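Local coordinates for protein DNA replication initiator (Cdc21/Cdc54) (Methanothermobacter thermautotrophicus, PDB 1LTL) that probably acts as an ATP-driven single-stranded DNA helicase of the MCM family in archaeal DNA replication, represented here by its N-terminal part, at residues L62-I70 against K108-V116; V69-I77 against V87-G95. All coordinates share one frame; numbering follows the deposited sequence.

Interaction 1 of 2, residues L62-I70 against K108-V116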
loop_
_atom_site.group_PDB
_atom_site.type_symbol
_atom_site.label_atom_id
_atom_site.label_comp_id
_atom_site.label_asym_id
_atom_site.label_seq_id
_atom_site.Cartn_x
_atom_site.Cartn_y
_atom_site.Cartn_z
ATOM N N LEU A 62 -39.410 1.601 -30.503
ATOM C CA LEU A 62 -40.113 1.109 -29.331
ATOM C C LEU A 62 -39.922 -0.394 -29.228
ATOM O O LEU A 62 -39.888 -0.949 -28.137
ATOM C CB LEU A 62 -41.607 1.454 -29.433
ATOM C CG LEU A 62 -42.535 1.267 -28.229
ATOM C CD1 LEU A 62 -43.064 -0.121 -28.203
ATOM C CD2 LEU A 62 -41.804 1.612 -26.935
ATOM N N ILE A 63 -39.786 -1.056 -30.367
ATOM C CA ILE A 63 -39.602 -2.492 -30.345
ATOM C C ILE A 63 -38.144 -2.922 -30.276
ATOM O O ILE A 63 -37.816 -3.896 -29.607
ATOM C CB ILE A 63 -40.271 -3.152 -31.552
ATOM C CG1 ILE A 63 -41.771 -3.198 -31.331
ATOM C CG2 ILE A 63 -39.788 -4.571 -31.708
ATOM C CD1 ILE A 63 -42.380 -1.858 -31.231
ATOM N N GLU A 64 -37.271 -2.191 -30.950
ATOM C CA GLU A 64 -35.863 -2.529 -30.957
ATOM C C GLU A 64 -35.129 -2.119 -29.702
ATOM O O GLU A 64 -34.134 -2.741 -29.331
ATOM C CB GLU A 64 -35.177 -1.897 -32.161
ATOM C CG GLU A 64 -35.760 -2.333 -33.485
ATOM C CD GLU A 64 -35.666 -3.826 -33.703
ATOM O OE1 GLU A 64 -36.703 -4.442 -34.044
ATOM O OE2 GLU A 64 -34.556 -4.380 -33.538
ATOM N N LYS A 65 -35.596 -1.059 -29.057
ATOM C CA LYS A 65 -34.955 -0.590 -27.836
ATOM C C LYS A 65 -36.017 -0.038 -26.910
ATOM O O LYS A 65 -35.961 1.114 -26.499
ATOM C CB LYS A 65 -33.917 0.487 -28.162
ATOM C CG LYS A 65 -32.689 -0.014 -28.908
ATOM C CD LYS A 65 -31.822 1.173 -29.361
ATOM C CE LYS A 65 -30.789 0.786 -30.448
ATOM N NZ LYS A 65 -30.267 1.953 -31.245
ATOM N N PRO A 66 -36.991 -0.872 -26.546
ATOM C CA PRO A 66 -38.067 -0.441 -25.664
ATOM C C PRO A 66 -37.586 0.286 -24.417
ATOM O O PRO A 66 -38.178 1.285 -24.022
ATOM C CB PRO A 66 -38.777 -1.748 -25.336
ATOM C CG PRO A 66 -37.667 -2.719 -25.324
ATOM C CD PRO A 66 -36.927 -2.341 -26.582
ATOM N N ASP A 67 -36.509 -0.200 -23.806
ATOM C CA ASP A 67 -36.001 0.433 -22.596
ATOM C C ASP A 67 -35.749 1.929 -22.778
ATOM O O ASP A 67 -36.390 2.758 -22.123
ATOM C CB ASP A 67 -34.724 -0.267 -22.106
ATOM C CG ASP A 67 -35.001 -1.634 -21.487
ATOM O OD1 ASP A 67 -35.685 -1.710 -20.438
ATOM O OD2 ASP A 67 -34.535 -2.650 -22.057
ATOM N N ASP A 68 -34.831 2.280 -23.669
ATOM C CA ASP A 68 -34.532 3.683 -23.901
ATOM C C ASP A 68 -35.742 4.451 -24.396
ATOM O O ASP A 68 -36.017 5.551 -23.919
ATOM C CB ASP A 68 -33.382 3.845 -24.897
ATOM C CG ASP A 68 -32.056 3.399 -24.321
ATOM O OD1 ASP A 68 -31.839 3.623 -23.101
ATOM O OD2 ASP A 68 -31.231 2.842 -25.087
ATOM N N VAL A 69 -36.469 3.896 -25.352
ATOM C CA VAL A 69 -37.626 4.620 -25.827
ATOM C C VAL A 69 -38.531 4.948 -24.650
ATOM O O VAL A 69 -38.799 6.115 -24.405
ATOM C CB VAL A 69 -38.383 3.835 -26.902
ATOM C CG1 VAL A 69 -39.773 4.388 -27.069
ATOM C CG2 VAL A 69 -37.639 3.936 -28.212
ATOM N N ILE A 70 -38.973 3.948 -23.894
ATOM C CA ILE A 70 -39.844 4.208 -22.748
ATOM C C ILE A 70 -39.235 5.172 -21.736
ATOM O O ILE A 70 -39.956 5.938 -21.096
ATOM C CB ILE A 70 -40.224 2.922 -22.010
ATOM C CG1 ILE A 70 -41.097 2.062 -22.914
ATOM C CG2 ILE A 70 -40.967 3.254 -20.739
ATOM C CD1 ILE A 70 -41.766 0.933 -22.195
ATOM N N LYS A 108 -32.597 -13.687 -29.832
ATOM C CA LYS A 108 -32.795 -12.545 -30.726
ATOM C C LYS A 108 -33.753 -11.521 -30.129
ATOM O O LYS A 108 -33.661 -10.334 -30.449
ATOM C CB LYS A 108 -33.289 -12.998 -32.112
ATOM C CG LYS A 108 -34.598 -13.752 -32.091
ATOM C CD LYS A 108 -35.435 -13.436 -33.312
ATOM C CE LYS A 108 -35.340 -14.509 -34.389
ATOM N NZ LYS A 108 -36.602 -14.561 -35.223
ATOM N N PHE A 109 -34.638 -11.974 -29.238
ATOM C CA PHE A 109 -35.633 -11.102 -28.602
ATOM C C PHE A 109 -35.246 -10.510 -27.238
ATOM O O PHE A 109 -36.053 -9.850 -26.594
ATOM C CB PHE A 109 -36.958 -11.859 -28.478
ATOM C CG PHE A 109 -37.620 -12.150 -29.804
ATOM C CD1 PHE A 109 -38.275 -13.361 -30.028
ATOM C CD2 PHE A 109 -37.617 -11.200 -30.822
ATOM C CE1 PHE A 109 -38.917 -13.615 -31.242
ATOM C CE2 PHE A 109 -38.255 -11.445 -32.037
ATOM C CZ PHE A 109 -38.906 -12.659 -32.242
ATOM N N ILE A 110 -34.019 -10.744 -26.792
ATOM C CA ILE A 110 -33.594 -10.202 -25.514
ATOM C C ILE A 110 -33.415 -8.710 -25.666
ATOM O O ILE A 110 -32.690 -8.245 -26.547
ATOM C CB ILE A 110 -32.268 -10.821 -25.028
ATOM C CG1 ILE A 110 -32.444 -12.317 -24.778
ATOM C CG2 ILE A 110 -31.833 -10.182 -23.746
ATOM C CD1 ILE A 110 -31.230 -12.966 -24.180
ATOM N N GLY A 111 -34.089 -7.960 -24.802
ATOM C CA GLY A 111 -34.007 -6.514 -24.850
ATOM C C GLY A 111 -35.051 -5.910 -25.775
ATOM O O GLY A 111 -35.144 -4.695 -25.887
ATOM N N LYS A 112 -35.862 -6.752 -26.409
ATOM C CA LYS A 112 -36.883 -6.291 -27.347
ATOM C C LYS A 112 -38.275 -6.222 -26.744
ATOM O O LYS A 112 -38.587 -6.920 -25.776
ATOM C CB LYS A 112 -36.948 -7.225 -28.557
ATOM C CG LYS A 112 -35.628 -7.523 -29.215
ATOM C CD LYS A 112 -35.053 -6.289 -29.849
ATOM C CE LYS A 112 -33.804 -6.630 -30.612
ATOM N NZ LYS A 112 -33.189 -5.381 -31.111
ATOM N N PHE A 113 -39.133 -5.414 -27.352
ATOM C CA PHE A 113 -40.493 -5.273 -26.857
ATOM C C PHE A 113 -41.356 -6.368 -27.471
ATOM O O PHE A 113 -41.579 -6.369 -28.669
ATOM C CB PHE A 113 -41.023 -3.890 -27.234
ATOM C CG PHE A 113 -42.010 -3.333 -26.250
ATOM C CD1 PHE A 113 -41.677 -3.197 -24.905
ATOM C CD2 PHE A 113 -43.277 -2.942 -26.666
ATOM C CE1 PHE A 113 -42.594 -2.679 -24.001
ATOM C CE2 PHE A 113 -44.199 -2.423 -25.766
ATOM C CZ PHE A 113 -43.863 -2.289 -24.436
ATOM N N VAL A 114 -41.831 -7.315 -26.673
ATOM C CA VAL A 114 -42.647 -8.374 -27.249
ATOM C C VAL A 114 -44.047 -8.421 -26.693
ATOM O O VAL A 114 -44.407 -7.665 -25.793
ATOM C CB VAL A 114 -42.014 -9.756 -27.062
ATOM C CG1 VAL A 114 -40.614 -9.746 -27.622
ATOM C CG2 VAL A 114 -42.014 -10.142 -25.608
ATOM N N ALA A 115 -44.843 -9.323 -27.240
ATOM C CA ALA A 115 -46.215 -9.476 -26.811
ATOM C C ALA A 115 -46.471 -10.944 -27.004
ATOM O O ALA A 115 -46.387 -11.443 -28.116
ATOM C CB ALA A 115 -47.126 -8.650 -27.677
ATOM N N VAL A 116 -46.797 -11.611 -25.910
ATOM C CA VAL A 116 -46.989 -13.034 -25.884
ATOM C C VAL A 116 -48.302 -13.410 -25.288
ATOM O O VAL A 116 -48.672 -12.854 -24.264
ATOM C CB VAL A 116 -45.934 -13.654 -24.994
ATOM C CG1 VAL A 116 -46.170 -15.135 -24.863
ATOM C CG2 VAL A 116 -44.548 -13.321 -25.518
#
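Leu62 meets the ring of Phe113 with one methyl, CD1 lying 3.2 Å from CD2 of the phenylalanine. Its CG stands anti to the backbone N (chi1 -169°), which carries the branch round to the CD2 and CE2 side of the ring. Ile63 contributes mainly backbone: its O accepts from Phe113 N at 3.0 Å, with the N-H pointing nearly straight at it (166°). The last turn of helix 58-64 is thereby bonded to the start of strand 113-137. Glu64 adds charge at the exposed margin. Its OE2 forms a salt bridge with Lys112 NZ (3.0 Å), the ammonium approaching from above the carboxylate plane, 48° out of it, while the same NZ makes a weak bond of 3.3 Å to Glu64 O. Both chains bend at chi2, bringing the charged ends together. With an alanine in place of Lys112 the ammonium is gone, and the Glu64 carboxylate would probably be left without its charged mate and free to turn. Pro66, opening the next helix, points its CB at the other segment, where it packs 3.3 Å from Phe113 CD1, and CG and CD of the proline border Gly111 O. That glycine is the third residue of a type II turn, Phe109 to Lys112, and its positive phi suits the position. Ile70, one turn further on, adds another apolar touch to Phe113, Ile70 CD1 lying 4.1 Å from Phe113 CE1. The contact joins the helical part of the MCM N-terminal region to the OB domain. Strand 217-229 flanks it, Thr223 touching Pro66 and Leu224 bonding through its backbone to Gly111 and Lys112, while Asn242 of strand 234-243 touches both Ile70 and Phe113.

Interaction 2 of 2, residues V69-I77 against V87-G95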
loop_
_atom_site.group_PDB
_atom_site.type_symbol
_atom_site.label_atom_id
_atom_site.label_comp_id
_atom_site.label_asym_id
_atom_site.label_seq_id
_atom_site.Cartn_x
_atom_site.Cartn_y
_atom_site.Cartn_z
ATOM N N VAL A 69 -36.469 3.896 -25.352
ATOM C CA VAL A 69 -37.626 4.620 -25.827
ATOM C C VAL A 69 -38.531 4.948 -24.650
ATOM O O VAL A 69 -38.799 6.115 -24.405
ATOM C CB VAL A 69 -38.383 3.835 -26.902
ATOM C CG1 VAL A 69 -39.773 4.388 -27.069
ATOM C CG2 VAL A 69 -37.639 3.936 -28.212
ATOM N N ILE A 70 -38.973 3.948 -23.894
ATOM C CA ILE A 70 -39.844 4.208 -22.748
ATOM C C ILE A 70 -39.235 5.172 -21.736
ATOM O O ILE A 70 -39.956 5.938 -21.096
ATOM C CB ILE A 70 -40.224 2.922 -22.010
ATOM C CG1 ILE A 70 -41.097 2.062 -22.914
ATOM C CG2 ILE A 70 -40.967 3.254 -20.739
ATOM C CD1 ILE A 70 -41.766 0.933 -22.195
ATOM N N ARG A 71 -37.916 5.130 -21.576
ATOM C CA ARG A 71 -37.263 6.037 -20.646
ATOM C C ARG A 71 -37.344 7.440 -21.220
ATOM O O ARG A 71 -37.225 8.425 -20.500
ATOM C CB ARG A 71 -35.792 5.659 -20.450
ATOM C CG ARG A 71 -35.416 5.269 -19.018
ATOM C CD ARG A 71 -33.894 5.258 -18.815
ATOM N NE ARG A 71 -33.187 4.404 -19.778
ATOM C CZ ARG A 71 -32.965 3.099 -19.628
ATOM N NH1 ARG A 71 -33.391 2.460 -18.539
ATOM N NH2 ARG A 71 -32.308 2.429 -20.572
ATOM N N ALA A 72 -37.550 7.533 -22.526
ATOM C CA ALA A 72 -37.626 8.829 -23.185
ATOM C C ALA A 72 -39.021 9.384 -23.057
ATOM O O ALA A 72 -39.204 10.571 -22.815
ATOM C CB ALA A 72 -37.249 8.701 -24.651
ATOM N N ALA A 73 -40.004 8.513 -23.234
ATOM C CA ALA A 73 -41.393 8.906 -23.125
ATOM C C ALA A 73 -41.643 9.393 -21.703
ATOM O O ALA A 73 -42.567 10.161 -21.457
ATOM C CB ALA A 73 -42.305 7.731 -23.459
ATOM N N GLN A 74 -40.828 8.951 -20.754
ATOM C CA GLN A 74 -41.027 9.411 -19.396
ATOM C C GLN A 74 -40.425 10.793 -19.230
ATOM O O GLN A 74 -41.038 11.659 -18.632
ATOM C CB GLN A 74 -40.397 8.457 -18.394
ATOM C CG GLN A 74 -40.972 7.079 -18.415
ATOM C CD GLN A 74 -40.379 6.225 -17.327
ATOM O OE1 GLN A 74 -39.160 6.139 -17.186
ATOM N NE2 GLN A 74 -41.236 5.585 -16.546
ATOM N N GLN A 75 -39.225 11.009 -19.752
ATOM C CA GLN A 75 -38.592 12.317 -19.627
ATOM C C GLN A 75 -39.374 13.357 -20.378
ATOM O O GLN A 75 -39.244 14.541 -20.115
ATOM C CB GLN A 75 -37.164 12.297 -20.167
ATOM C CG GLN A 75 -36.106 12.372 -19.074
ATOM C CD GLN A 75 -36.031 13.743 -18.421
ATOM O OE1 GLN A 75 -35.478 14.680 -18.996
ATOM N NE2 GLN A 75 -36.594 13.869 -17.220
ATOM N N ALA A 76 -40.183 12.917 -21.327
ATOM C CA ALA A 76 -40.974 13.858 -22.090
ATOM C C ALA A 76 -42.094 14.377 -21.193
ATOM O O ALA A 76 -42.198 15.580 -20.962
ATOM C CB ALA A 76 -41.539 13.191 -23.329
ATOM N N ILE A 77 -42.920 13.470 -20.681
ATOM C CA ILE A 77 -44.012 13.865 -19.803
ATOM C C ILE A 77 -43.499 14.712 -18.650
ATOM O O ILE A 77 -44.090 15.722 -18.289
ATOM C CB ILE A 77 -44.738 12.642 -19.240
ATOM C CG1 ILE A 77 -45.534 11.977 -20.356
ATOM C CG2 ILE A 77 -45.646 13.045 -18.099
ATOM C CD1 ILE A 77 -46.365 10.817 -19.885
ATOM N N VAL A 87 -43.220 13.477 -10.843
ATOM C CA VAL A 87 -44.092 12.385 -11.282
ATOM C C VAL A 87 -43.454 11.362 -12.221
ATOM O O VAL A 87 -43.211 11.623 -13.406
ATOM C CB VAL A 87 -45.374 12.921 -11.960
ATOM C CG1 VAL A 87 -46.373 11.796 -12.131
ATOM C CG2 VAL A 87 -45.980 14.022 -11.123
ATOM N N ASP A 88 -43.180 10.189 -11.673
ATOM C CA ASP A 88 -42.598 9.107 -12.442
ATOM C C ASP A 88 -43.801 8.309 -12.977
ATOM O O ASP A 88 -44.310 7.411 -12.310
ATOM C CB ASP A 88 -41.717 8.229 -11.524
ATOM C CG ASP A 88 -40.701 9.042 -10.700
ATOM O OD1 ASP A 88 -39.847 9.734 -11.304
ATOM O OD2 ASP A 88 -40.760 8.975 -9.447
ATOM N N LEU A 89 -44.277 8.657 -14.165
ATOM C CA LEU A 89 -45.415 7.953 -14.727
ATOM C C LEU A 89 -44.996 6.742 -15.532
ATOM O O LEU A 89 -43.898 6.690 -16.073
ATOM C CB LEU A 89 -46.237 8.885 -15.604
ATOM C CG LEU A 89 -47.208 9.723 -14.788
ATOM C CD1 LEU A 89 -47.416 11.063 -15.462
ATOM C CD2 LEU A 89 -48.514 8.982 -14.622
ATOM N N ASN A 90 -45.877 5.759 -15.608
ATOM C CA ASN A 90 -45.575 4.567 -16.358
ATOM C C ASN A 90 -46.250 4.628 -17.697
ATOM O O ASN A 90 -47.471 4.645 -17.766
ATOM C CB ASN A 90 -46.085 3.340 -15.628
ATOM C CG ASN A 90 -45.375 3.107 -14.337
ATOM O OD1 ASN A 90 -45.918 2.475 -13.437
ATOM N ND2 ASN A 90 -44.144 3.597 -14.232
ATOM N N ILE A 91 -45.471 4.667 -18.769
ATOM C CA ILE A 91 -46.075 4.679 -20.085
ATOM C C ILE A 91 -46.340 3.227 -20.478
ATOM O O ILE A 91 -45.426 2.423 -20.519
ATOM C CB ILE A 91 -45.154 5.303 -21.137
ATOM C CG1 ILE A 91 -44.939 6.787 -20.869
ATOM C CG2 ILE A 91 -45.796 5.173 -22.487
ATOM C CD1 ILE A 91 -44.064 7.097 -19.700
ATOM N N ARG A 92 -47.588 2.876 -20.748
ATOM C CA ARG A 92 -47.870 1.504 -21.139
ATOM C C ARG A 92 -48.500 1.449 -22.526
ATOM O O ARG A 92 -49.571 2.004 -22.736
ATOM C CB ARG A 92 -48.810 0.850 -20.138
ATOM C CG ARG A 92 -48.297 0.918 -18.746
ATOM C CD ARG A 92 -49.137 0.116 -17.790
ATOM N NE ARG A 92 -48.688 0.396 -16.430
ATOM C CZ ARG A 92 -47.609 -0.139 -15.873
ATOM N NH1 ARG A 92 -46.876 -0.999 -16.561
ATOM N NH2 ARG A 92 -47.253 0.211 -14.643
ATOM N N PHE A 93 -47.852 0.769 -23.469
ATOM C CA PHE A 93 -48.385 0.677 -24.822
ATOM C C PHE A 93 -49.378 -0.429 -25.036
ATOM O O PHE A 93 -49.189 -1.542 -24.567
ATOM C CB PHE A 93 -47.256 0.511 -25.804
ATOM C CG PHE A 93 -46.232 1.551 -25.668
ATOM C CD1 PHE A 93 -45.438 1.599 -24.543
ATOM C CD2 PHE A 93 -46.099 2.533 -26.627
ATOM C CE1 PHE A 93 -44.524 2.619 -24.371
ATOM C CE2 PHE A 93 -45.181 3.568 -26.469
ATOM C CZ PHE A 93 -44.394 3.609 -25.340
ATOM N N SER A 94 -50.449 -0.119 -25.756
ATOM C CA SER A 94 -51.465 -1.122 -26.039
ATOM C C SER A 94 -51.531 -1.474 -27.528
ATOM O O SER A 94 -51.258 -0.638 -28.386
ATOM C CB SER A 94 -52.829 -0.636 -25.570
ATOM O OG SER A 94 -53.802 -1.651 -25.770
ATOM N N GLY A 95 -51.901 -2.719 -27.818
ATOM C CA GLY A 95 -51.983 -3.163 -29.194
ATOM C C GLY A 95 -50.626 -3.168 -29.877
ATOM O O GLY A 95 -50.298 -2.281 -30.677
#
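The CA atoms of Ile70 and Ile91, and of Gln74 and Leu89, come nearest where the axes of helix 69-77 and strand 90-94 approach to 8.3 Å, their N-to-C directions 127° apart. The strand pairs in parallel with strand 43-47, and the chain passes from one to the other through helices, a beta-alpha-beta crossover whose last helix packs here on the two-stranded sheet. Ile91 points at the helix and is central to the packing: CG1 lies 3.8 Å from Ala73 CB, while CD1 ends against Gln74 CG. The small Ala73 thus faces the isoleucine with its single methyl. One turn on, Ile77 meets Leu89 at about a right angle, CG2 to CD1 at 3.7 Å, and both residues also touch Ile44 of the paired strand. At the other end, Ile70 and Phe93 lie alongside each other and run opposite ways, with Ile70 CG1 3.8 Å from Phe93 CE1. Phe18 of helix 11-21 packs against Ala73 and Val69, extending the core beyond the helix. A single polar bond joins the two segments within this largely apolar contact. The Gln74 chain runs extended beyond CG (chi2 -175°), taking its amide to the backbone just before the strand, where NE2 donates to Leu89 O at 2.9 Å, tilted 22° from the carbonyl plane.

How the interactions relate
From the N terminus, residues 62-70 come first and overlap residues 69-77 at Val69 and Ile70, so helix 66-77 serves both contacts. Interaction 2 closes the shorter loop, with nine residues between helix 66-77 and segment 87-95. Interaction 1 closes the longer one, 37 residues lying between its segments, and interaction 2 is nested inside it. Their centres are 13 Å apart, yet their side chains meet: Leu62 CD2 lies 3.6 Å from Phe93 CZ, and Phe113 CZ lies 4.2 Å from Phe93 CD1. Helix 66-77, with the end of helix 58-64, thus ties the small parallel sheet to the OB-domain strand 113-137.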